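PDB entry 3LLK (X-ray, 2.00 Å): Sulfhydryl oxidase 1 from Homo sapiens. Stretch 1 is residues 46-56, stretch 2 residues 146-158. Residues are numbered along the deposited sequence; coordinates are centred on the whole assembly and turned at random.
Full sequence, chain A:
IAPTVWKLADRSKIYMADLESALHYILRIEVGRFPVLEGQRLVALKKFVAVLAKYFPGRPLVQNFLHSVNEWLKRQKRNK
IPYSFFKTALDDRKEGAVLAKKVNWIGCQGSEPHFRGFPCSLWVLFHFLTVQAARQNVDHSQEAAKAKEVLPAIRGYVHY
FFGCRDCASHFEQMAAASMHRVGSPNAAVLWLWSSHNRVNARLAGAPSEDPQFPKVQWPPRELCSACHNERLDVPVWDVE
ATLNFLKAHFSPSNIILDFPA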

ATOM      1  N   LYS A  46      -8.642  12.547   0.555  1.00 26.32           N
ATOM      2  CA  LYS A  46     -10.020  12.116   0.720  1.00 26.73           C
ATOM      3  C   LYS A  46     -10.335  10.871  -0.102  1.00 26.88           C
ATOM      4  O   LYS A  46     -11.080  10.004   0.346  1.00 27.98           O
ATOM      5  CB  LYS A  46     -10.986  13.246   0.339  1.00 29.83           C
ATOM      6  CG  LYS A  46     -10.907  14.462   1.253  1.00 31.34           C
ATOM      7  CD  LYS A  46     -11.936  15.520   0.860  1.00 35.85           C
ATOM      8  CE  LYS A  46     -11.896  16.714   1.807  1.00 36.75           C
ATOM      9  NZ  LYS A  46     -12.937  17.726   1.467  1.00 38.87           N
ATOM     10  N   LYS A  47      -9.770  10.779  -1.300  1.00 27.10           N
ATOM     11  CA  LYS A  47     -10.023   9.620  -2.147  1.00 27.43           C
ATOM     12  C   LYS A  47      -9.335   8.389  -1.570  1.00 25.51           C
ATOM     13  O   LYS A  47      -9.886   7.291  -1.620  1.00 24.48           O
ATOM     14  CB  LYS A  47      -9.535   9.872  -3.578  1.00 29.38           C
ATOM     15  CG  LYS A  47     -10.442  10.796  -4.380  1.00 36.68           C
ATOM     16  CD  LYS A  47      -9.937  11.017  -5.793  1.00 39.04           C
ATOM     17  CE  LYS A  47     -10.872  11.943  -6.569  1.00 43.93           C
ATOM     18  NZ  LYS A  47     -10.313  12.358  -7.893  1.00 43.82           N
ATOM     19  N   PHE A  48      -8.133   8.572  -1.025  1.00 23.26           N
ATOM     20  CA  PHE A  48      -7.395   7.450  -0.447  1.00 23.55           C
ATOM     21  C   PHE A  48      -8.053   6.971   0.852  1.00 23.19           C
ATOM     22  O   PHE A  48      -8.143   5.773   1.091  1.00 21.05           O
ATOM     23  CB  PHE A  48      -5.932   7.839  -0.180  1.00 23.20           C
ATOM     24  CG  PHE A  48      -5.059   6.679   0.211  1.00 24.01           C
ATOM     25  CD1 PHE A  48      -4.701   5.713  -0.726  1.00 22.89           C
ATOM     26  CD2 PHE A  48      -4.603   6.546   1.521  1.00 21.95           C
ATOM     27  CE1 PHE A  48      -3.897   4.628  -0.364  1.00 23.86           C
ATOM     28  CE2 PHE A  48      -3.801   5.468   1.889  1.00 21.15           C
ATOM     29  CZ  PHE A  48      -3.447   4.507   0.946  1.00 20.79           C
ATOM     30  N   VAL A  49      -8.501   7.907   1.688  1.00 22.43           N
ATOM     31  CA  VAL A  49      -9.156   7.541   2.942  1.00 22.91           C
ATOM     32  C   VAL A  49     -10.473   6.832   2.626  1.00 23.19           C
ATOM     33  O   VAL A  49     -10.851   5.897   3.325  1.00 21.69           O
ATOM     34  CB  VAL A  49      -9.417   8.781   3.846  1.00 22.41           C
ATOM     35  CG1 VAL A  49     -10.294   8.411   5.017  1.00 23.28           C
ATOM     36  CG2 VAL A  49      -8.096   9.320   4.366  1.00 23.18           C
ATOM     37  N   ALA A  50     -11.162   7.278   1.571  1.00 23.14           N
ATOM     38  CA  ALA A  50     -12.412   6.645   1.160  1.00 24.12           C
ATOM     39  C   ALA A  50     -12.090   5.201   0.786  1.00 24.37           C
ATOM     40  O   ALA A  50     -12.833   4.281   1.130  1.00 27.17           O
ATOM     41  CB  ALA A  50     -13.022   7.374  -0.044  1.00 23.66           C
ATOM     42  N   VAL A  51     -10.978   5.007   0.082  1.00 24.48           N
ATOM     43  CA  VAL A  51     -10.549   3.667  -0.322  1.00 24.51           C
ATOM     44  C   VAL A  51     -10.220   2.811   0.909  1.00 24.77           C
ATOM     45  O   VAL A  51     -10.608   1.642   0.983  1.00 21.49           O
ATOM     46  CB  VAL A  51      -9.326   3.734  -1.272  1.00 25.77           C
ATOM     47  CG1 VAL A  51      -8.700   2.362  -1.438  1.00 24.43           C
ATOM     48  CG2 VAL A  51      -9.765   4.257  -2.637  1.00 26.70           C
ATOM     49  N   LEU A  52      -9.523   3.395   1.882  1.00 22.44           N
ATOM     50  CA  LEU A  52      -9.187   2.653   3.094  1.00 22.61           C
ATOM     51  C   LEU A  52     -10.445   2.247   3.862  1.00 23.80           C
ATOM     52  O   LEU A  52     -10.605   1.089   4.260  1.00 20.54           O
ATOM     53  CB  LEU A  52      -8.288   3.493   4.006  1.00 21.47           C
ATOM     54  CG  LEU A  52      -6.914   3.836   3.424  1.00 18.30           C
ATOM     55  CD1 LEU A  52      -6.213   4.823   4.353  1.00 21.20           C
ATOM     56  CD2 LEU A  52      -6.086   2.557   3.251  1.00 16.87           C
ATOM     57  N   ALA A  53     -11.341   3.206   4.066  1.00 24.24           N
ATOM     58  CA  ALA A  53     -12.572   2.936   4.803  1.00 25.73           C
ATOM     59  C   ALA A  53     -13.330   1.753   4.207  1.00 26.77           C
ATOM     60  O   ALA A  53     -13.956   0.976   4.927  1.00 27.21           O
ATOM     61  CB  ALA A  53     -13.461   4.176   4.813  1.00 23.74           C
ATOM     62  N   LYS A  54     -13.259   1.604   2.891  1.00 26.69           N
ATOM     63  CA  LYS A  54     -13.975   0.518   2.234  1.00 27.81           C
ATOM     64  C   LYS A  54     -13.194  -0.778   2.023  1.00 27.14           C
ATOM     65  O   LYS A  54     -13.750  -1.863   2.181  1.00 26.75           O
ATOM     66  CB  LYS A  54     -14.505   0.987   0.879  1.00 30.53           C
ATOM     67  CG  LYS A  54     -15.288  -0.078   0.130  1.00 34.06           C
ATOM     68  CD  LYS A  54     -15.894   0.478  -1.139  1.00 39.07           C
ATOM     69  CE  LYS A  54     -16.806  -0.549  -1.790  1.00 42.86           C
ATOM     70  NZ  LYS A  54     -17.461   0.004  -3.005  1.00 45.90           N
ATOM     71  N   TYR A  55     -11.914  -0.671   1.680  1.00 24.81           N
ATOM     72  CA  TYR A  55     -11.120  -1.862   1.386  1.00 23.93           C
ATOM     73  C   TYR A  55     -10.052  -2.333   2.378  1.00 23.44           C
ATOM     74  O   TYR A  55      -9.570  -3.457   2.259  1.00 22.08           O
ATOM     75  CB  TYR A  55     -10.484  -1.702   0.004  1.00 26.16           C
ATOM     76  CG  TYR A  55     -11.510  -1.602  -1.109  1.00 29.17           C
ATOM     77  CD1 TYR A  55     -12.412  -2.645  -1.349  1.00 30.17           C
ATOM     78  CD2 TYR A  55     -11.583  -0.466  -1.917  1.00 28.59           C
ATOM     79  CE1 TYR A  55     -13.359  -2.559  -2.368  1.00 30.24           C
ATOM     80  CE2 TYR A  55     -12.522  -0.368  -2.935  1.00 30.62           C
ATOM     81  CZ  TYR A  55     -13.409  -1.419  -3.158  1.00 32.53           C
ATOM     82  OH  TYR A  55     -14.326  -1.329  -4.178  1.00 31.75           O
ATOM     83  N   PHE A  56      -9.658  -1.497   3.336  1.00 20.61           N
ATOM     84  CA  PHE A  56      -8.655  -1.943   4.292  1.00 21.78           C
ATOM     85  C   PHE A  56      -9.249  -3.114   5.075  1.00 23.37           C
ATOM     86  O   PHE A  56     -10.370  -3.024   5.569  1.00 23.86           O
ATOM     87  CB  PHE A  56      -8.266  -0.819   5.250  1.00 20.75           C
ATOM     88  CG  PHE A  56      -7.165  -1.200   6.198  1.00 22.20           C
ATOM     89  CD1 PHE A  56      -7.461  -1.726   7.456  1.00 22.38           C
ATOM     90  CD2 PHE A  56      -5.830  -1.052   5.830  1.00 24.08           C
ATOM     91  CE1 PHE A  56      -6.437  -2.099   8.342  1.00 23.38           C
ATOM     92  CE2 PHE A  56      -4.785  -1.421   6.707  1.00 25.70           C
ATOM     93  CZ  PHE A  56      -5.093  -1.944   7.963  1.00 26.19           C
ATOM     94  N   LYS A 146     -16.456   2.389  -7.497  1.00 46.17           N
ATOM     95  CA  LYS A 146     -15.530   2.541  -6.379  1.00 46.61           C
ATOM     96  C   LYS A 146     -14.263   1.733  -6.615  1.00 45.81           C
ATOM     97  O   LYS A 146     -13.158   2.271  -6.555  1.00 46.95           O
ATOM     98  CB  LYS A 146     -16.198   2.098  -5.077  1.00 48.37           C
ATOM     99  N   ALA A 147     -14.431   0.440  -6.883  1.00 45.26           N
ATOM    100  CA  ALA A 147     -13.304  -0.453  -7.132  1.00 42.98           C
ATOM    101  C   ALA A 147     -12.319   0.165  -8.118  1.00 42.32           C
ATOM    102  O   ALA A 147     -11.102   0.122  -7.912  1.00 41.40           O
ATOM    103  CB  ALA A 147     -13.809  -1.792  -7.668  1.00 42.68           C
ATOM    104  N   LYS A 148     -12.853   0.751  -9.184  1.00 41.45           N
ATOM    105  CA  LYS A 148     -12.031   1.371 -10.218  1.00 42.06           C
ATOM    106  C   LYS A 148     -11.277   2.602  -9.713  1.00 41.64           C
ATOM    107  O   LYS A 148     -10.419   3.145 -10.408  1.00 42.59           O
ATOM    108  CB  LYS A 148     -12.906   1.749 -11.420  1.00 42.67           C
ATOM    109  N   GLU A 149     -11.588   3.042  -8.502  1.00 41.03           N
ATOM    110  CA  GLU A 149     -10.920   4.214  -7.958  1.00 41.19           C
ATOM    111  C   GLU A 149      -9.725   3.868  -7.081  1.00 37.93           C
ATOM    112  O   GLU A 149      -9.044   4.764  -6.575  1.00 36.45           O
ATOM    113  CB  GLU A 149     -11.916   5.056  -7.161  1.00 45.08           C
ATOM    114  CG  GLU A 149     -12.986   5.687  -8.032  1.00 51.55           C
ATOM    115  CD  GLU A 149     -14.044   6.397  -7.226  1.00 54.94           C
ATOM    116  OE1 GLU A 149     -13.698   7.350  -6.496  1.00 57.91           O
ATOM    117  OE2 GLU A 149     -15.227   6.002  -7.323  1.00 60.22           O
ATOM    118  N   VAL A 150      -9.452   2.576  -6.916  1.00 34.21           N
ATOM    119  CA  VAL A 150      -8.342   2.169  -6.067  1.00 30.52           C
ATOM    120  C   VAL A 150      -6.964   2.554  -6.592  1.00 29.13           C
ATOM    121  O   VAL A 150      -6.190   3.201  -5.887  1.00 30.01           O
ATOM    122  CB  VAL A 150      -8.383   0.654  -5.793  1.00 30.25           C
ATOM    123  CG1 VAL A 150      -7.125   0.224  -5.042  1.00 31.02           C
ATOM    124  CG2 VAL A 150      -9.610   0.327  -4.971  1.00 27.94           C
ATOM    125  N   LEU A 151      -6.653   2.165  -7.821  1.00 28.10           N
ATOM    126  CA  LEU A 151      -5.350   2.477  -8.385  1.00 29.69           C
ATOM    127  C   LEU A 151      -5.144   3.990  -8.553  1.00 30.74           C
ATOM    128  O   LEU A 151      -4.058   4.511  -8.279  1.00 29.42           O
ATOM    129  CB  LEU A 151      -5.178   1.741  -9.712  1.00 32.20           C
ATOM    130  CG  LEU A 151      -3.778   1.199 -10.007  1.00 33.95           C
ATOM    131  CD1 LEU A 151      -3.209   0.490  -8.789  1.00 32.07           C
ATOM    132  CD2 LEU A 151      -3.856   0.240 -11.184  1.00 34.30           C
ATOM    133  N   PRO A 152      -6.178   4.718  -9.015  1.00 30.34           N
ATOM    134  CA  PRO A 152      -5.975   6.164  -9.160  1.00 29.82           C
ATOM    135  C   PRO A 152      -5.746   6.799  -7.781  1.00 28.02           C
ATOM    136  O   PRO A 152      -4.923   7.706  -7.630  1.00 27.13           O
ATOM    137  CB  PRO A 152      -7.275   6.627  -9.814  1.00 31.72           C
ATOM    138  CG  PRO A 152      -7.658   5.430 -10.666  1.00 32.29           C
ATOM    139  CD  PRO A 152      -7.413   4.289  -9.696  1.00 31.18           C
ATOM    140  N   ALA A 153      -6.473   6.305  -6.779  1.00 25.04           N
ATOM    141  CA  ALA A 153      -6.347   6.812  -5.419  1.00 24.12           C
ATOM    142  C   ALA A 153      -4.943   6.531  -4.885  1.00 22.42           C
ATOM    143  O   ALA A 153      -4.368   7.350  -4.162  1.00 20.90           O
ATOM    144  CB  ALA A 153      -7.382   6.164  -4.522  1.00 27.02           C
ATOM    145  N   ILE A 154      -4.403   5.367  -5.233  1.00 21.28           N
ATOM    146  CA  ILE A 154      -3.056   5.002  -4.809  1.00 20.30           C
ATOM    147  C   ILE A 154      -2.055   5.904  -5.516  1.00 22.64           C
ATOM    148  O   ILE A 154      -1.094   6.383  -4.906  1.00 22.43           O
ATOM    149  CB  ILE A 154      -2.726   3.524  -5.151  1.00 22.50           C
ATOM    150  CG1 ILE A 154      -3.442   2.596  -4.163  1.00 22.06           C
ATOM    151  CG2 ILE A 154      -1.204   3.292  -5.106  1.00 22.69           C
ATOM    152  CD1 ILE A 154      -3.329   1.135  -4.519  1.00 24.52           C
ATOM    153  N   ARG A 155      -2.272   6.136  -6.808  1.00 23.01           N
ATOM    154  CA  ARG A 155      -1.367   7.003  -7.558  1.00 24.99           C
ATOM    155  C   ARG A 155      -1.445   8.387  -6.925  1.00 23.64           C
ATOM    156  O   ARG A 155      -0.434   9.042  -6.704  1.00 26.12           O
ATOM    157  CB  ARG A 155      -1.785   7.075  -9.033  1.00 27.20           C
ATOM    158  CG  ARG A 155      -0.821   7.882  -9.904  1.00 34.72           C
ATOM    159  CD  ARG A 155      -1.347   8.031 -11.322  1.00 36.64           C
ATOM    160  NE  ARG A 155      -0.462   8.828 -12.169  1.00 39.48           N
ATOM    161  CZ  ARG A 155      -0.721   9.105 -13.445  1.00 39.57           C
ATOM    162  NH1 ARG A 155      -1.835   8.652 -14.014  1.00 37.73           N
ATOM    163  NH2 ARG A 155       0.127   9.837 -14.151  1.00 40.28           N
ATOM    164  N   GLY A 156      -2.663   8.813  -6.615  1.00 25.18           N
ATOM    165  CA  GLY A 156      -2.851  10.110  -6.002  1.00 26.91           C
ATOM    166  C   GLY A 156      -2.086  10.229  -4.698  1.00 26.91           C
ATOM    167  O   GLY A 156      -1.468  11.264  -4.434  1.00 26.63           O
ATOM    168  N   TYR A 157      -2.116   9.175  -3.882  1.00 24.59           N
ATOM    169  CA  TYR A 157      -1.420   9.204  -2.602  1.00 25.13           C
ATOM    170  C   TYR A 157       0.088   9.301  -2.776  1.00 25.12           C
ATOM    171  O   TYR A 157       0.754  10.082  -2.107  1.00 25.24           O
ATOM    172  CB  TYR A 157      -1.719   7.956  -1.756  1.00 24.70           C
ATOM    173  CG  TYR A 157      -1.009   8.016  -0.412  1.00 22.42           C
ATOM    174  CD1 TYR A 157      -1.561   8.722   0.657  1.00 21.52           C
ATOM    175  CD2 TYR A 157       0.265   7.474  -0.252  1.00 20.26           C
ATOM    176  CE1 TYR A 157      -0.858   8.897   1.853  1.00 22.86           C
ATOM    177  CE2 TYR A 157       0.975   7.645   0.937  1.00 22.78           C
ATOM    178  CZ  TYR A 157       0.407   8.361   1.984  1.00 21.11           C
ATOM    179  OH  TYR A 157       1.121   8.570   3.146  1.00 21.50           O
ATOM    180  N   VAL A 158       0.627   8.471  -3.660  1.00 25.19           N
ATOM    181  CA  VAL A 158       2.060   8.463  -3.919  1.00 25.07           C
ATOM    182  C   VAL A 158       2.545   9.850  -4.355  1.00 26.60           C
ATOM    183  O   VAL A 158       3.523  10.382  -3.822  1.00 24.51           O
ATOM    184  CB  VAL A 158       2.392   7.420  -5.011  1.00 24.88           C
ATOM    185  CG1 VAL A 158       3.834   7.561  -5.467  1.00 23.20           C
ATOM    186  CG2 VAL A 158       2.139   6.003  -4.451  1.00 20.37           C
TER

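Two helices, 46-55 and 150-158, meet mainly through apolar packing; no hydrogen bond joins the two stretches among the modelled atoms. Their axes come within 8.6 Å and their N-to-C directions make 130°, an oblique crossing somewhat nearer perpendicular than antiparallel, so advancing along the first helix means retreating along the second: Phe48 faces Ala153 and Tyr157, Val51 faces Ala153 and Val150, and Tyr55 reaches Val150 and Ala147.

The tightest backbone approach, 5.1 Å between the CA atoms of Phe48 and Ala153, occurs where one partner is alanine. Its methyl points toward the first helix and fills the space beside Val51, with CB 3.6 Å from Val51 CG2. Val51, at chi1 t, spreads its two methyls over different neighbours: CG2 meets Ala153, while CG1 lies 4.2 Å from Val150 CG2. A beta-branched residue thus covers two positions without reaching far.

Phe48 sits at this close approach, and its ring goes on beside it: chi1 t places the ring between Ile154 and Tyr157, with Ile154 CG1 near the ring plane, 4.3 Å from Phe48 CE1. Over one face comes Tyr157, also t; its CB makes a CH-pi contact 4.2 Å from the Phe48 ring centroid. The two rings lie obliquely, planes at 31°, and Phe48 CD2 sits 3.8 Å from Tyr157 CD1.

Tyr55 bridges a wider gap, its CA 8.9 Å from Val150 CA. It takes chi1 m, bringing its CE2 to 3.6 Å from Val150 CG2 and its hydroxyl to the 3-10 segment. Tyr55 OH is 3.2 Å from Ala147 N, but the angle is too poor for a hydrogen bond; the hydroxyl is satisfied elsewhere in the structure. Tyrosine therefore combines a buried apolar ring with a polar tip.

At the exposed margin, Lys47 starts toward the partner, but its extended m, t, t, t chain leads the ammonium away, leaving the aliphatic base beside Ala153.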